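Local coordinates for uncharacterized protein (PDB 5K04) that probably serves as the non-catalytic, auxiliary subunit of the NatB N-terminal acetyltransferase complex, a helical scaffold that partners the catalytic subunit, at residues Asn453-Val463 against Ile518-Tyr527; Thr663-Lys674 against Cys742-Leu750. One frame throughout, in Å; residues are numbered along the deposited sequence.

Contact 1: residues Asn453-Val463 against Ile518-Tyr527; sequences NPSKINLDAWV and ISTILGTDGY
P454 lays its ring against the end of helix 506-521, with CB 3.8 Å from I518 CG1 and also touching I521 CD1. It centres an inverse gamma turn, which suits proline's restricted phi. S455 N-caps helix 456-485, its short side chain letting OG accept from N458 N; the S455 carbonyl oxygen touches I518 CG2. K456, long and bent at chi2 (68°), sends NZ back toward D460. N458 ND2 donates to N453 O in the preceding loop. In this all-helical, TPR-related subunit the helix start thus packs on the end of helix 506-521 and the turn carrying Y527, a knob in the hole among K456, L459, D460 and V463. L459, CG anti to the backbone N (chi1 168°), is long enough to put CB on I518 CG2 and CD2 at the edge of the Y527 ring, 3.5 Å from its CD2. L459 CD2 also covers T524 OG1, buried without a partner in the model. D460 OD1 accepts from Y527 OH at 2.6 Å, met nearly along its C-O axis. K456 NZ shares that oxygen through a longer salt bridge, 3.6 Å. V463, branched at CB, holds CG2 3.8 Å above the centroid of the Y527 ring, a CH-pi contact.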
loop_
_atom_site.group_PDB
_atom_site.type_symbol
_atom_site.label_atom_id
_atom_site.label_comp_id
_atom_site.label_asym_id
_atom_site.label_seq_id
_atom_site.Cartn_x
_atom_site.Cartn_y
_atom_site.Cartn_z
ATOM N N ASN A 453 -21.669 6.893 2.208
ATOM C CA ASN A 453 -22.906 7.200 1.501
ATOM C C ASN A 453 -22.630 7.822 0.129
ATOM O O ASN A 453 -21.635 8.540 -0.051
ATOM C CB ASN A 453 -23.760 8.157 2.336
ATOM C CG ASN A 453 -22.990 9.404 2.771
ATOM O OD1 ASN A 453 -21.898 9.318 3.344
ATOM N ND2 ASN A 453 -23.555 10.582 2.472
ATOM N N PRO A 454 -23.526 7.578 -0.852
ATOM C CA PRO A 454 -23.323 8.077 -2.228
ATOM C C PRO A 454 -23.699 9.544 -2.384
ATOM O O PRO A 454 -24.640 9.911 -3.088
ATOM C CB PRO A 454 -24.223 7.147 -3.047
ATOM C CG PRO A 454 -25.340 6.825 -2.128
ATOM C CD PRO A 454 -24.759 6.774 -0.735
ATOM N N SER A 455 -22.944 10.414 -1.718
ATOM C CA SER A 455 -23.121 11.846 -1.885
ATOM C C SER A 455 -22.173 12.380 -2.961
ATOM O O SER A 455 -21.215 11.720 -3.365
ATOM C CB SER A 455 -22.898 12.572 -0.556
ATOM O OG SER A 455 -21.539 12.509 -0.154
ATOM N N LYS A 456 -22.457 13.609 -3.417
ATOM C CA LYS A 456 -21.619 14.274 -4.413
ATOM C C LYS A 456 -20.262 14.665 -3.832
ATOM O O LYS A 456 -19.224 14.538 -4.501
ATOM C CB LYS A 456 -22.360 15.497 -4.954
ATOM C CG LYS A 456 -21.513 16.473 -5.751
ATOM C CD LYS A 456 -21.048 15.893 -7.073
ATOM C CE LYS A 456 -20.264 16.926 -7.871
ATOM N NZ LYS A 456 -19.941 16.434 -9.234
ATOM N N ILE A 457 -20.250 15.134 -2.583
ATOM C CA ILE A 457 -18.988 15.449 -1.911
ATOM C C ILE A 457 -18.117 14.205 -1.781
ATOM O O ILE A 457 -16.904 14.255 -2.011
ATOM C CB ILE A 457 -19.259 16.102 -0.545
ATOM C CG1 ILE A 457 -19.904 17.470 -0.763
ATOM C CG2 ILE A 457 -17.965 16.263 0.242
ATOM C CD1 ILE A 457 -20.295 18.155 0.503
ATOM N N ASN A 458 -18.723 13.070 -1.429
ATOM C CA ASN A 458 -17.963 11.828 -1.349
ATOM C C ASN A 458 -17.479 11.387 -2.732
ATOM O O ASN A 458 -16.344 10.910 -2.876
ATOM C CB ASN A 458 -18.815 10.742 -0.692
ATOM C CG ASN A 458 -19.127 11.035 0.793
ATOM O OD1 ASN A 458 -18.711 12.063 1.357
ATOM N ND2 ASN A 458 -19.872 10.121 1.422
ATOM N N LEU A 459 -18.328 11.546 -3.758
ATOM C CA LEU A 459 -17.923 11.233 -5.127
ATOM C C LEU A 459 -16.670 12.015 -5.523
ATOM O O LEU A 459 -15.701 11.444 -6.032
ATOM C CB LEU A 459 -19.074 11.536 -6.088
ATOM C CG LEU A 459 -18.717 11.541 -7.578
ATOM C CD1 LEU A 459 -18.198 10.176 -8.031
ATOM C CD2 LEU A 459 -19.915 11.976 -8.432
ATOM N N ASP A 460 -16.671 13.328 -5.280
ATOM C CA ASP A 460 -15.506 14.144 -5.603
ATOM C C ASP A 460 -14.287 13.722 -4.795
ATOM O O ASP A 460 -13.158 13.793 -5.287
ATOM C CB ASP A 460 -15.830 15.621 -5.373
ATOM C CG ASP A 460 -16.901 16.149 -6.341
ATOM O OD1 ASP A 460 -16.904 15.728 -7.518
ATOM O OD2 ASP A 460 -17.730 16.992 -5.921
ATOM N N ALA A 461 -14.493 13.262 -3.565
ATOM C CA ALA A 461 -13.378 12.739 -2.780
ATOM C C ALA A 461 -12.828 11.454 -3.393
ATOM O O ALA A 461 -11.607 11.254 -3.455
ATOM C CB ALA A 461 -13.817 12.507 -1.335
ATOM N N TRP A 462 -13.718 10.576 -3.868
ATOM C CA TRP A 462 -13.269 9.345 -4.518
ATOM C C TRP A 462 -12.493 9.625 -5.801
ATOM O O TRP A 462 -11.492 8.960 -6.086
ATOM C CB TRP A 462 -14.461 8.447 -4.821
ATOM C CG TRP A 462 -14.933 7.703 -3.623
ATOM C CD1 TRP A 462 -16.090 7.916 -2.922
ATOM C CD2 TRP A 462 -14.260 6.626 -2.971
ATOM N NE1 TRP A 462 -16.176 7.025 -1.879
ATOM C CE2 TRP A 462 -15.063 6.227 -1.881
ATOM C CE3 TRP A 462 -13.057 5.957 -3.200
ATOM C CZ2 TRP A 462 -14.708 5.189 -1.034
ATOM C CZ3 TRP A 462 -12.691 4.917 -2.333
ATOM C CH2 TRP A 462 -13.518 4.544 -1.274
ATOM N N VAL A 463 -12.957 10.585 -6.604
ATOM C CA VAL A 463 -12.222 10.971 -7.804
ATOM C C VAL A 463 -10.837 11.469 -7.420
ATOM O O VAL A 463 -9.842 11.194 -8.105
ATOM C CB VAL A 463 -13.017 12.035 -8.589
ATOM C CG1 VAL A 463 -12.182 12.640 -9.700
ATOM C CG2 VAL A 463 -14.303 11.449 -9.147
ATOM N N ILE A 518 -21.785 5.695 -7.240
ATOM C CA ILE A 518 -22.292 7.001 -6.828
ATOM C C ILE A 518 -22.671 7.832 -8.048
ATOM O O ILE A 518 -23.715 8.503 -8.065
ATOM C CB ILE A 518 -21.238 7.693 -5.935
ATOM C CG1 ILE A 518 -20.877 6.766 -4.759
ATOM C CG2 ILE A 518 -21.716 9.062 -5.412
ATOM C CD1 ILE A 518 -19.736 7.297 -3.918
ATOM N N SER A 519 -21.850 7.771 -9.105
ATOM C CA SER A 519 -22.193 8.458 -10.349
ATOM C C SER A 519 -23.569 8.048 -10.868
ATOM O O SER A 519 -24.342 8.903 -11.309
ATOM C CB SER A 519 -21.128 8.195 -11.420
ATOM O OG SER A 519 -20.006 9.023 -11.213
ATOM N N THR A 520 -23.889 6.739 -10.850
ATOM C CA THR A 520 -25.176 6.321 -11.416
ATOM C C THR A 520 -26.332 6.586 -10.461
ATOM O O THR A 520 -27.450 6.847 -10.908
ATOM C CB THR A 520 -25.167 4.832 -11.824
ATOM O OG1 THR A 520 -25.294 4.002 -10.672
ATOM C CG2 THR A 520 -23.895 4.468 -12.563
ATOM N N ILE A 521 -26.082 6.543 -9.154
ATOM C CA ILE A 521 -27.128 6.841 -8.180
ATOM C C ILE A 521 -27.518 8.309 -8.257
ATOM O O ILE A 521 -28.692 8.649 -8.420
ATOM C CB ILE A 521 -26.666 6.453 -6.769
ATOM C CG1 ILE A 521 -26.700 4.932 -6.622
ATOM C CG2 ILE A 521 -27.511 7.135 -5.732
ATOM C CD1 ILE A 521 -26.003 4.453 -5.382
ATOM N N LEU A 522 -26.539 9.199 -8.112
ATOM C CA LEU A 522 -26.718 10.569 -8.561
ATOM C C LEU A 522 -26.846 10.559 -10.083
ATOM O O LEU A 522 -26.689 9.530 -10.734
ATOM C CB LEU A 522 -25.545 11.444 -8.098
ATOM C CG LEU A 522 -25.044 11.228 -6.656
ATOM C CD1 LEU A 522 -23.790 12.052 -6.365
ATOM C CD2 LEU A 522 -26.135 11.507 -5.603
ATOM N N GLY A 523 -27.156 11.695 -10.669
ATOM C CA GLY A 523 -27.320 11.651 -12.110
ATOM C C GLY A 523 -26.121 12.145 -12.890
ATOM O O GLY A 523 -26.264 12.600 -14.027
ATOM N N THR A 524 -24.930 12.031 -12.301
ATOM C CA THR A 524 -23.749 12.767 -12.760
ATOM C C THR A 524 -22.984 11.942 -13.787
ATOM O O THR A 524 -22.145 11.108 -13.436
ATOM C CB THR A 524 -22.866 13.123 -11.572
ATOM O OG1 THR A 524 -22.199 11.944 -11.113
ATOM C CG2 THR A 524 -23.721 13.666 -10.438
ATOM N N ASP A 525 -23.259 12.192 -15.062
ATOM C CA ASP A 525 -22.610 11.482 -16.159
ATOM C C ASP A 525 -21.256 12.075 -16.528
ATOM O O ASP A 525 -20.569 11.508 -17.387
ATOM C CB ASP A 525 -23.516 11.470 -17.401
ATOM C CG ASP A 525 -24.722 10.547 -17.246
ATOM O OD1 ASP A 525 -24.929 9.988 -16.147
ATOM O OD2 ASP A 525 -25.463 10.379 -18.237
ATOM N N GLY A 526 -20.860 13.191 -15.902
ATOM C CA GLY A 526 -19.559 13.771 -16.203
ATOM C C GLY A 526 -18.423 12.795 -15.967
ATOM O O GLY A 526 -17.530 12.642 -16.805
ATOM N N TYR A 527 -18.461 12.094 -14.836
ATOM C CA TYR A 527 -17.397 11.159 -14.490
ATOM C C TYR A 527 -17.582 9.801 -15.151
ATOM O O TYR A 527 -16.593 9.108 -15.424
ATOM C CB TYR A 527 -17.332 10.975 -12.973
ATOM C CG TYR A 527 -16.957 12.216 -12.194
ATOM C CD1 TYR A 527 -15.872 13.015 -12.574
ATOM C CD2 TYR A 527 -17.689 12.586 -11.071
ATOM C CE1 TYR A 527 -15.531 14.152 -11.842
ATOM C CE2 TYR A 527 -17.365 13.715 -10.337
ATOM C CZ TYR A 527 -16.289 14.495 -10.720
ATOM O OH TYR A 527 -15.981 15.612 -9.972
#

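Contact 2: residues Thr663-Lys674 against Cys742-Leu750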
loop_
_atom_site.group_PDB
_atom_site.type_symbol
_atom_site.label_atom_id
_atom_site.label_comp_id
_atom_site.label_asym_id
_atom_site.label_seq_id
_atom_site.Cartn_x
_atom_site.Cartn_y
_atom_site.Cartn_z
ATOM N N THR A 663 -28.233 -0.316 4.521
ATOM C CA THR A 663 -27.946 0.704 3.522
ATOM C C THR A 663 -26.981 0.206 2.452
ATOM O O THR A 663 -27.027 0.686 1.313
ATOM C CB THR A 663 -27.420 1.975 4.193
ATOM O OG1 THR A 663 -26.376 1.664 5.122
ATOM C CG2 THR A 663 -28.562 2.681 4.921
ATOM N N GLN A 664 -26.137 -0.777 2.777
ATOM C CA GLN A 664 -25.315 -1.403 1.744
ATOM C C GLN A 664 -26.185 -2.071 0.673
ATOM O O GLN A 664 -26.007 -1.837 -0.531
ATOM C CB GLN A 664 -24.376 -2.430 2.371
ATOM C CG GLN A 664 -23.190 -1.880 3.108
ATOM C CD GLN A 664 -22.233 -3.006 3.489
ATOM O OE1 GLN A 664 -22.488 -3.762 4.434
ATOM N NE2 GLN A 664 -21.144 -3.145 2.729
ATOM N N ASN A 665 -27.099 -2.957 1.099
ATOM C CA ASN A 665 -27.966 -3.652 0.152
ATOM C C ASN A 665 -28.893 -2.676 -0.565
ATOM O O ASN A 665 -29.134 -2.808 -1.770
ATOM C CB ASN A 665 -28.802 -4.713 0.872
ATOM C CG ASN A 665 -27.966 -5.810 1.483
ATOM O OD1 ASN A 665 -26.837 -6.089 1.050
ATOM N ND2 ASN A 665 -28.527 -6.455 2.502
ATOM N N LEU A 666 -29.446 -1.710 0.177
ATOM C CA LEU A 666 -30.370 -0.753 -0.412
ATOM C C LEU A 666 -29.665 0.100 -1.462
ATOM O O LEU A 666 -30.235 0.385 -2.527
ATOM C CB LEU A 666 -30.973 0.101 0.701
ATOM C CG LEU A 666 -32.335 0.766 0.524
ATOM C CD1 LEU A 666 -33.328 -0.189 -0.111
ATOM C CD2 LEU A 666 -32.836 1.233 1.878
ATOM N N THR A 667 -28.409 0.484 -1.187
ATOM C CA THR A 667 -27.605 1.216 -2.160
ATOM C C THR A 667 -27.410 0.384 -3.420
ATOM O O THR A 667 -27.473 0.910 -4.538
ATOM C CB THR A 667 -26.253 1.606 -1.538
ATOM O OG1 THR A 667 -26.454 2.431 -0.383
ATOM C CG2 THR A 667 -25.404 2.374 -2.503
ATOM N N ASN A 668 -27.224 -0.927 -3.259
ATOM C CA ASN A 668 -27.026 -1.788 -4.419
ATOM C C ASN A 668 -28.325 -1.993 -5.176
ATOM O O ASN A 668 -28.323 -2.062 -6.413
ATOM C CB ASN A 668 -26.438 -3.127 -3.986
ATOM C CG ASN A 668 -24.937 -3.050 -3.746
ATOM O OD1 ASN A 668 -24.239 -2.205 -4.324
ATOM N ND2 ASN A 668 -24.434 -3.942 -2.898
ATOM N N LEU A 669 -29.442 -2.078 -4.447
ATOM C CA LEU A 669 -30.744 -2.113 -5.101
ATOM C C LEU A 669 -30.991 -0.843 -5.909
ATOM O O LEU A 669 -31.485 -0.913 -7.042
ATOM C CB LEU A 669 -31.866 -2.307 -4.077
ATOM C CG LEU A 669 -33.250 -2.377 -4.751
ATOM C CD1 LEU A 669 -33.315 -3.575 -5.715
ATOM C CD2 LEU A 669 -34.383 -2.450 -3.747
ATOM N N VAL A 670 -30.666 0.329 -5.343
ATOM C CA VAL A 670 -30.906 1.587 -6.059
ATOM C C VAL A 670 -30.098 1.616 -7.346
ATOM O O VAL A 670 -30.608 1.990 -8.411
ATOM C CB VAL A 670 -30.569 2.806 -5.169
ATOM C CG1 VAL A 670 -30.568 4.081 -5.991
ATOM C CG2 VAL A 670 -31.557 2.965 -4.050
ATOM N N GLU A 671 -28.819 1.213 -7.257
ATOM C CA GLU A 671 -27.942 1.189 -8.420
ATOM C C GLU A 671 -28.472 0.225 -9.474
ATOM O O GLU A 671 -28.474 0.532 -10.675
ATOM C CB GLU A 671 -26.526 0.807 -7.979
ATOM C CG GLU A 671 -25.515 0.563 -9.093
ATOM C CD GLU A 671 -24.159 0.050 -8.566
ATOM O OE1 GLU A 671 -24.143 -0.796 -7.649
ATOM O OE2 GLU A 671 -23.111 0.497 -9.086
ATOM N N PHE A 672 -28.948 -0.943 -9.031
ATOM C CA PHE A 672 -29.500 -1.926 -9.955
ATOM C C PHE A 672 -30.707 -1.365 -10.705
ATOM O O PHE A 672 -30.882 -1.627 -11.901
ATOM C CB PHE A 672 -29.871 -3.199 -9.195
ATOM C CG PHE A 672 -30.678 -4.180 -10.008
ATOM C CD1 PHE A 672 -32.075 -4.106 -10.044
ATOM C CD2 PHE A 672 -30.048 -5.184 -10.732
ATOM C CE1 PHE A 672 -32.818 -5.010 -10.785
ATOM C CE2 PHE A 672 -30.788 -6.092 -11.482
ATOM C CZ PHE A 672 -32.175 -6.001 -11.511
ATOM N N ILE A 673 -31.553 -0.596 -10.020
ATOM C CA ILE A 673 -32.730 -0.031 -10.677
ATOM C C ILE A 673 -32.323 1.064 -11.651
ATOM O O ILE A 673 -32.913 1.203 -12.728
ATOM C CB ILE A 673 -33.722 0.484 -9.624
ATOM C CG1 ILE A 673 -34.236 -0.681 -8.793
ATOM C CG2 ILE A 673 -34.887 1.206 -10.288
ATOM C CD1 ILE A 673 -34.922 -0.233 -7.547
ATOM N N LYS A 674 -31.309 1.858 -11.290
ATOM C CA LYS A 674 -30.797 2.848 -12.231
ATOM C C LYS A 674 -30.300 2.176 -13.508
ATOM O O LYS A 674 -30.514 2.686 -14.613
ATOM C CB LYS A 674 -29.670 3.667 -11.589
ATOM C CG LYS A 674 -30.058 4.496 -10.373
ATOM C CD LYS A 674 -31.052 5.579 -10.716
ATOM C CE LYS A 674 -31.312 6.465 -9.512
ATOM N NZ LYS A 674 -32.272 7.561 -9.842
ATOM N N CYS A 742 -29.069 9.318 5.655
ATOM C CA CYS A 742 -28.495 8.377 4.695
ATOM C C CYS A 742 -29.569 7.438 4.134
ATOM O O CYS A 742 -29.593 7.166 2.931
ATOM C CB CYS A 742 -27.323 7.612 5.332
ATOM S SG CYS A 742 -25.911 8.609 5.804
ATOM N N VAL A 743 -30.506 6.990 4.973
ATOM C CA VAL A 743 -31.544 6.064 4.511
ATOM C C VAL A 743 -32.558 6.766 3.612
ATOM O O VAL A 743 -32.989 6.208 2.600
ATOM C CB VAL A 743 -32.240 5.392 5.710
ATOM C CG1 VAL A 743 -33.497 4.662 5.249
ATOM C CG2 VAL A 743 -31.302 4.421 6.393
ATOM N N VAL A 744 -32.965 7.992 3.970
ATOM C CA VAL A 744 -33.976 8.719 3.195
ATOM C C VAL A 744 -33.440 9.091 1.816
ATOM O O VAL A 744 -34.168 9.046 0.815
ATOM C CB VAL A 744 -34.453 9.959 3.980
ATOM C CG1 VAL A 744 -35.208 10.950 3.070
ATOM C CG2 VAL A 744 -35.333 9.528 5.144
ATOM N N ALA A 745 -32.158 9.457 1.738
ATOM C CA ALA A 745 -31.537 9.721 0.446
ATOM C C ALA A 745 -31.659 8.513 -0.480
ATOM O O ALA A 745 -31.927 8.665 -1.677
ATOM C CB ALA A 745 -30.072 10.104 0.654
ATOM N N LEU A 746 -31.489 7.304 0.068
ATOM C CA LEU A 746 -31.585 6.082 -0.727
ATOM C C LEU A 746 -33.027 5.811 -1.151
ATOM O O LEU A 746 -33.292 5.505 -2.318
ATOM C CB LEU A 746 -31.013 4.898 0.068
ATOM C CG LEU A 746 -29.512 4.997 0.377
ATOM C CD1 LEU A 746 -28.988 3.795 1.156
ATOM C CD2 LEU A 746 -28.687 5.182 -0.917
ATOM N N LEU A 747 -33.972 5.932 -0.208
ATOM C CA LEU A 747 -35.385 5.676 -0.487
ATOM C C LEU A 747 -35.931 6.599 -1.570
ATOM O O LEU A 747 -36.687 6.163 -2.444
ATOM C CB LEU A 747 -36.195 5.846 0.794
ATOM C CG LEU A 747 -35.948 4.806 1.877
ATOM C CD1 LEU A 747 -36.589 5.253 3.172
ATOM C CD2 LEU A 747 -36.527 3.481 1.450
ATOM N N ASN A 748 -35.573 7.886 -1.513
ATOM C CA ASN A 748 -35.955 8.844 -2.544
ATOM C C ASN A 748 -35.259 8.583 -3.872
ATOM O O ASN A 748 -35.658 9.150 -4.890
ATOM C CB ASN A 748 -35.641 10.264 -2.075
ATOM C CG ASN A 748 -36.454 10.674 -0.851
ATOM O OD1 ASN A 748 -37.457 10.042 -0.500
ATOM N ND2 ASN A 748 -36.014 11.733 -0.194
ATOM N N SER A 749 -34.220 7.762 -3.879
ATOM C CA SER A 749 -33.509 7.421 -5.099
ATOM C C SER A 749 -34.064 6.164 -5.759
ATOM O O SER A 749 -33.732 5.893 -6.916
ATOM C CB SER A 749 -32.018 7.251 -4.798
ATOM O OG SER A 749 -31.380 8.507 -4.664
ATOM N N LEU A 750 -34.869 5.384 -5.037
ATOM C CA LEU A 750 -35.653 4.318 -5.640
ATOM C C LEU A 750 -36.820 4.957 -6.403
ATOM O O LEU A 750 -37.240 4.441 -7.434
ATOM C CB LEU A 750 -36.175 3.339 -4.580
ATOM C CG LEU A 750 -35.233 2.521 -3.691
ATOM C CD1 LEU A 750 -35.966 2.022 -2.442
ATOM C CD2 LEU A 750 -34.686 1.348 -4.439
#
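V670 and L750 meet branch to branch, V670 CG2 lying 3.5 Å from L750 CD2. The same leucine methyl is 3.5 Å from I673 CD1 and also touches L669 CD2, while L750 CD1 turns to L666 CD1; leucine's two methyls let one residue reach several aliphatic neighbours. V670's other methyl, CG1, rests on S749 CB at 3.7 Å. One turn back, L746 sets CD1 against T663 CB and both methyls against T667 OG1, and V743 CG2 meets T663 CG2 at 3.6 Å.

No hydrogen bond crosses the interface; the hydroxyls of T667 and S749 turn back to their own segments, and that of T663 bonds outside. T667 OG1 stands beside its own backbone N (chi1 -60°), which points it toward T663 O, although the separation is too short to be trusted in detail. S749 OG donates to A745 O, 3.0 Å away, and a type I turn from L747 to L750 brings the last residue back against the valine. T663 OG1 is bonded to N423, beyond the interface, and F702 of helix 698-703 covers both L669 and L747.

The axes of 663-674 and 742-747 approach to 10.0 Å and run at 22° in the same N-to-C sense, a shallow parallel helix pair with an aliphatic seam, which packs the C-terminal helix of this all-helical subunit onto helix 661-682.

How the contacts relate
Contact 1 is partly buried and mixes chemistries: an apolar centre passes into a charged and aromatic margin, and a hydrogen bond crosses it. Contact 2 is more fully buried, almost wholly aliphatic, and joined by packing alone. They share no helix but lie side by side, their centres about 14 Å apart, and they meet where helix 506-521 ends: I521 CD1 packs on T667 CG2 at 3.6 Å, and the I521 carbonyl oxygen lies beside K674 CE. Helix 661-682 thus has helix 506-521 as well as the C-terminal helix among its neighbours, while L746 of contact 2 touches P454 of contact 1.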